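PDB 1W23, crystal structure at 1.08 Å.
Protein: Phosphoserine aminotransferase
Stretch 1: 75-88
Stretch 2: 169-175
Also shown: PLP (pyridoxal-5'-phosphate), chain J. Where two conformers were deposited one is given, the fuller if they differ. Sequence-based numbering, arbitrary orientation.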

# COMPACT_ATOMS: atom_id res chain seq x y z
N GLY A 75 -3.21 -5.47 -1.71
CA GLY A 75 -3.71 -5.96 -2.98
C GLY A 75 -4.86 -6.91 -2.84
O GLY A 75 -5.23 -7.38 -1.74
N ALA A 76 -5.43 -7.29 -3.98
CA ALA A 76 -6.38 -8.41 -3.95
C ALA A 76 -5.74 -9.67 -3.41
O ALA A 76 -6.42 -10.50 -2.78
N SER A 77 -4.42 -9.85 -3.63
CA SER A 77 -3.79 -11.09 -3.17
C SER A 77 -3.88 -11.24 -1.66
O SER A 77 -4.04 -12.37 -1.18
N LEU A 78 -3.80 -10.13 -0.87
CA LEU A 78 -3.98 -10.30 0.55
C LEU A 78 -5.38 -10.68 0.89
O LEU A 78 -5.63 -11.41 1.88
N GLN A 79 -6.39 -10.21 0.13
CA GLN A 79 -7.76 -10.62 0.36
C GLN A 79 -7.95 -12.12 0.13
O GLN A 79 -8.83 -12.70 0.79
N PHE A 80 -7.18 -12.74 -0.72
CA PHE A 80 -7.29 -14.19 -0.89
C PHE A 80 -7.12 -14.94 0.41
O PHE A 80 -7.74 -15.98 0.61
N THR A 81 -6.25 -14.46 1.30
CA THR A 81 -6.08 -15.08 2.63
C THR A 81 -6.95 -14.42 3.69
O THR A 81 -7.51 -15.10 4.58
N MET A 82 -7.16 -13.08 3.67
CA MET A 82 -7.94 -12.43 4.70
C MET A 82 -9.37 -12.93 4.72
O MET A 82 -9.96 -13.11 5.78
N LEU A 83 -9.95 -13.19 3.55
CA LEU A 83 -11.34 -13.67 3.49
C LEU A 83 -11.52 -14.98 4.23
O LEU A 83 -12.30 -15.05 5.20
N PRO A 84 -10.78 -16.06 3.90
CA PRO A 84 -10.97 -17.31 4.68
C PRO A 84 -10.52 -17.16 6.12
O PRO A 84 -11.09 -17.78 7.02
N MET A 85 -9.51 -16.34 6.40
CA MET A 85 -9.13 -16.15 7.82
C MET A 85 -10.28 -15.64 8.67
O MET A 85 -10.41 -15.96 9.83
N ASN A 86 -11.16 -14.83 8.09
CA ASN A 86 -12.28 -14.28 8.80
C ASN A 86 -13.53 -15.11 8.71
O ASN A 86 -14.27 -15.12 9.69
N LEU A 87 -13.81 -15.79 7.62
CA LEU A 87 -15.08 -16.47 7.43
C LEU A 87 -14.99 -17.99 7.37
O LEU A 87 -16.01 -18.67 7.55
N LEU A 88 -13.84 -18.56 7.09
CA LEU A 88 -13.75 -20.03 6.95
C LEU A 88 -13.52 -20.64 8.30
O LEU A 88 -12.38 -20.88 8.72
N LEU A 169 -22.30 -14.65 -1.13
CA LEU A 169 -21.58 -14.61 -2.39
C LEU A 169 -20.45 -13.57 -2.28
O LEU A 169 -20.72 -12.42 -1.87
N ILE A 170 -19.24 -13.97 -2.62
CA ILE A 170 -18.04 -13.12 -2.51
C ILE A 170 -17.41 -13.04 -3.87
O ILE A 170 -17.32 -14.10 -4.56
N ALA A 171 -17.00 -11.84 -4.29
CA ALA A 171 -16.42 -11.72 -5.63
C ALA A 171 -15.14 -10.89 -5.64
O ALA A 171 -15.08 -9.76 -5.11
N ASP A 172 -14.15 -11.43 -6.33
CA ASP A 172 -12.94 -10.73 -6.74
C ASP A 172 -13.30 -10.01 -8.05
O ASP A 172 -13.37 -10.61 -9.13
N MET A 173 -13.56 -8.71 -7.92
CA MET A 173 -13.93 -7.84 -9.04
C MET A 173 -12.78 -6.94 -9.45
O MET A 173 -13.00 -5.87 -10.06
N SER A 174 -11.55 -7.33 -9.18
CA SER A 174 -10.40 -6.49 -9.47
C SER A 174 -10.41 -5.91 -10.87
O SER A 174 -10.12 -4.71 -11.03
N SER A 175 -10.71 -6.70 -11.91
CA SER A 175 -10.54 -6.22 -13.26
C SER A 175 -11.83 -5.77 -13.94
O SER A 175 -11.77 -5.38 -15.12

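No hydrogen bond joins the helix of the first stretch to the strand 169-172 and the loop that follows it; instead, pyridoxal-5'-phosphate links them by engaging both. The elements run nearly antiparallel (158°), their axes 10.5 Å apart at closest approach, and bury just 219 Å² between them. At the N-terminal end of the helix, the phosphate is held by Ser-77, in the m rotamer and pointing away from the strand: Ser-77 OG and N lie 2.6 and 2.8 Å from PLP O2P, and Ala-76 N donates to PLP O3P (3.3 Å). Gly-75 has positive phi, and a CB there would clash with PLP O3P.

From the strand, Asp-172 (t) points toward the helix and places OD2 2.7 Å from PLP N1. Asp-172 OD1 accepts hydrogen bonds from Ser-174 OG (2.7 Å) and Ser-174 N (3.1 Å), which help to hold the carboxylate. Ser-174 (m) and Ala-76 point toward each other's stretch, with Ser-174 OG 3.4 Å from Ala-76 CB. Phe-80 (m) leaves the helix sideways, but its ring reaches in, so that Phe-80 CE2 meets Asp-172 OD2 at the ring edge (3.5 Å) and CZ approaches PLP C6 (3.7 Å).

Farther from the cofactor the contact is purely apolar. Ile-170, Leu-83 and Leu-87 all point inward, and Ile-170 CD1 packs against Leu-83 CD1 (3.7 Å) and Leu-87 CD1 (4.0 Å); Ile-170 has chi1 m but chi2 off-well at -110°, while Leu-83 is t,p and Leu-87 m,t.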

# COMPACT_ATOMS: atom_id res chain seq x y z
CB ALA A 76 -7.00 -8.64 -5.33
CB SER A 77 -2.32 -11.14 -3.60
OG SER A 77 -2.21 -11.16 -5.01
CB LEU A 78 -3.52 -9.04 1.32
CG LEU A 78 -3.43 -9.24 2.84
CD1 LEU A 78 -2.40 -10.27 3.27
CD2 LEU A 78 -3.15 -7.90 3.50
CB GLN A 79 -8.72 -9.82 -0.55
CG GLN A 79 -8.70 -8.32 -0.26
CD GLN A 79 -9.02 -8.09 1.22
OE1 GLN A 79 -10.13 -8.50 1.66
NE2 GLN A 79 -8.12 -7.49 1.95
CB PHE A 80 -6.26 -14.72 -1.89
CG PHE A 80 -6.36 -14.21 -3.33
CD1 PHE A 80 -5.28 -14.35 -4.16
CD2 PHE A 80 -7.54 -13.67 -3.83
CE1 PHE A 80 -5.33 -13.96 -5.49
CE2 PHE A 80 -7.60 -13.28 -5.16
CZ PHE A 80 -6.53 -13.47 -5.98
CB THR A 81 -4.60 -15.16 3.03
OG1 THR A 81 -4.51 -16.02 4.20
CG2 THR A 81 -3.95 -13.85 3.37
CB MET A 82 -7.78 -10.92 4.53
CG MET A 82 -8.25 -10.11 5.69
SD MET A 82 -7.86 -8.38 5.45
CE MET A 82 -8.74 -7.56 6.76
CB LEU A 83 -11.80 -13.72 2.02
CG LEU A 83 -13.04 -14.68 1.77
CD1 LEU A 83 -14.27 -14.06 2.35
CD2 LEU A 83 -13.19 -15.03 0.30
CB PRO A 84 -10.18 -18.34 3.88
CG PRO A 84 -9.19 -17.53 3.06
CD PRO A 84 -9.96 -16.31 2.71
CB MET A 85 -8.07 -15.06 8.03
CG MET A 85 -6.69 -15.55 7.75
SD MET A 85 -5.52 -14.23 8.05
CE MET A 85 -4.00 -15.07 7.63
CB ASN A 86 -12.56 -12.84 8.33
CG ASN A 86 -11.57 -11.83 8.86
OD1 ASN A 86 -11.88 -11.08 9.80
ND2 ASN A 86 -10.35 -11.80 8.29
CB LEU A 87 -15.77 -15.96 6.13
CG LEU A 87 -16.43 -14.59 6.14
CD1 LEU A 87 -17.13 -14.41 4.79
CD2 LEU A 87 -17.38 -14.41 7.34
CB LEU A 88 -12.68 -20.36 5.90
CG LEU A 88 -12.53 -21.84 5.57
CD1 LEU A 88 -13.84 -22.49 5.25
CD2 LEU A 88 -11.55 -22.07 4.42
CB LEU A 169 -22.52 -14.28 -3.53
CG LEU A 169 -21.91 -14.21 -4.94
CD1 LEU A 169 -21.39 -15.56 -5.38
CD2 LEU A 169 -22.96 -13.69 -5.96
CB ILE A 170 -17.02 -13.72 -1.52
CG1 ILE A 170 -17.80 -14.17 -0.30
CG2 ILE A 170 -15.84 -12.77 -1.34
CD1 ILE A 170 -17.65 -13.45 0.97
CB ALA A 171 -17.43 -11.04 -6.56
CB ASP A 172 -11.80 -11.71 -6.99
CG ASP A 172 -10.53 -11.08 -7.53
OD1 ASP A 172 -10.50 -9.83 -7.74
OD2 ASP A 172 -9.57 -11.85 -7.74
CB MET A 173 -15.19 -6.99 -8.74
CG MET A 173 -16.41 -7.91 -8.39
SD MET A 173 -17.90 -6.90 -8.39
CE MET A 173 -19.16 -8.17 -8.18
CB SER A 174 -9.11 -7.27 -9.30
OG SER A 174 -8.87 -7.64 -7.95
CB SER A 175 -9.73 -7.20 -14.08
OG SER A 175 -10.31 -8.50 -14.03
N1 PLP J . -7.46 -10.81 -9.01
C2 PLP J . -7.62 -10.36 -10.31
C2A PLP J . -8.89 -10.70 -10.98
C3 PLP J . -6.61 -9.62 -10.91
O3 PLP J . -6.77 -9.18 -12.14
C4 PLP J . -5.39 -9.34 -10.19
C4A PLP J . -4.36 -8.49 -10.82
C5 PLP J . -5.28 -9.80 -8.86
C6 PLP J . -6.31 -10.55 -8.31
C5A PLP J . -4.05 -9.59 -8.03
O4P PLP J . -4.07 -8.21 -7.50
P PLP J . -2.80 -7.68 -6.63
O1P PLP J . -1.61 -7.73 -7.53
O2P PLP J . -2.66 -8.62 -5.44
O3P PLP J . -3.28 -6.30 -6.22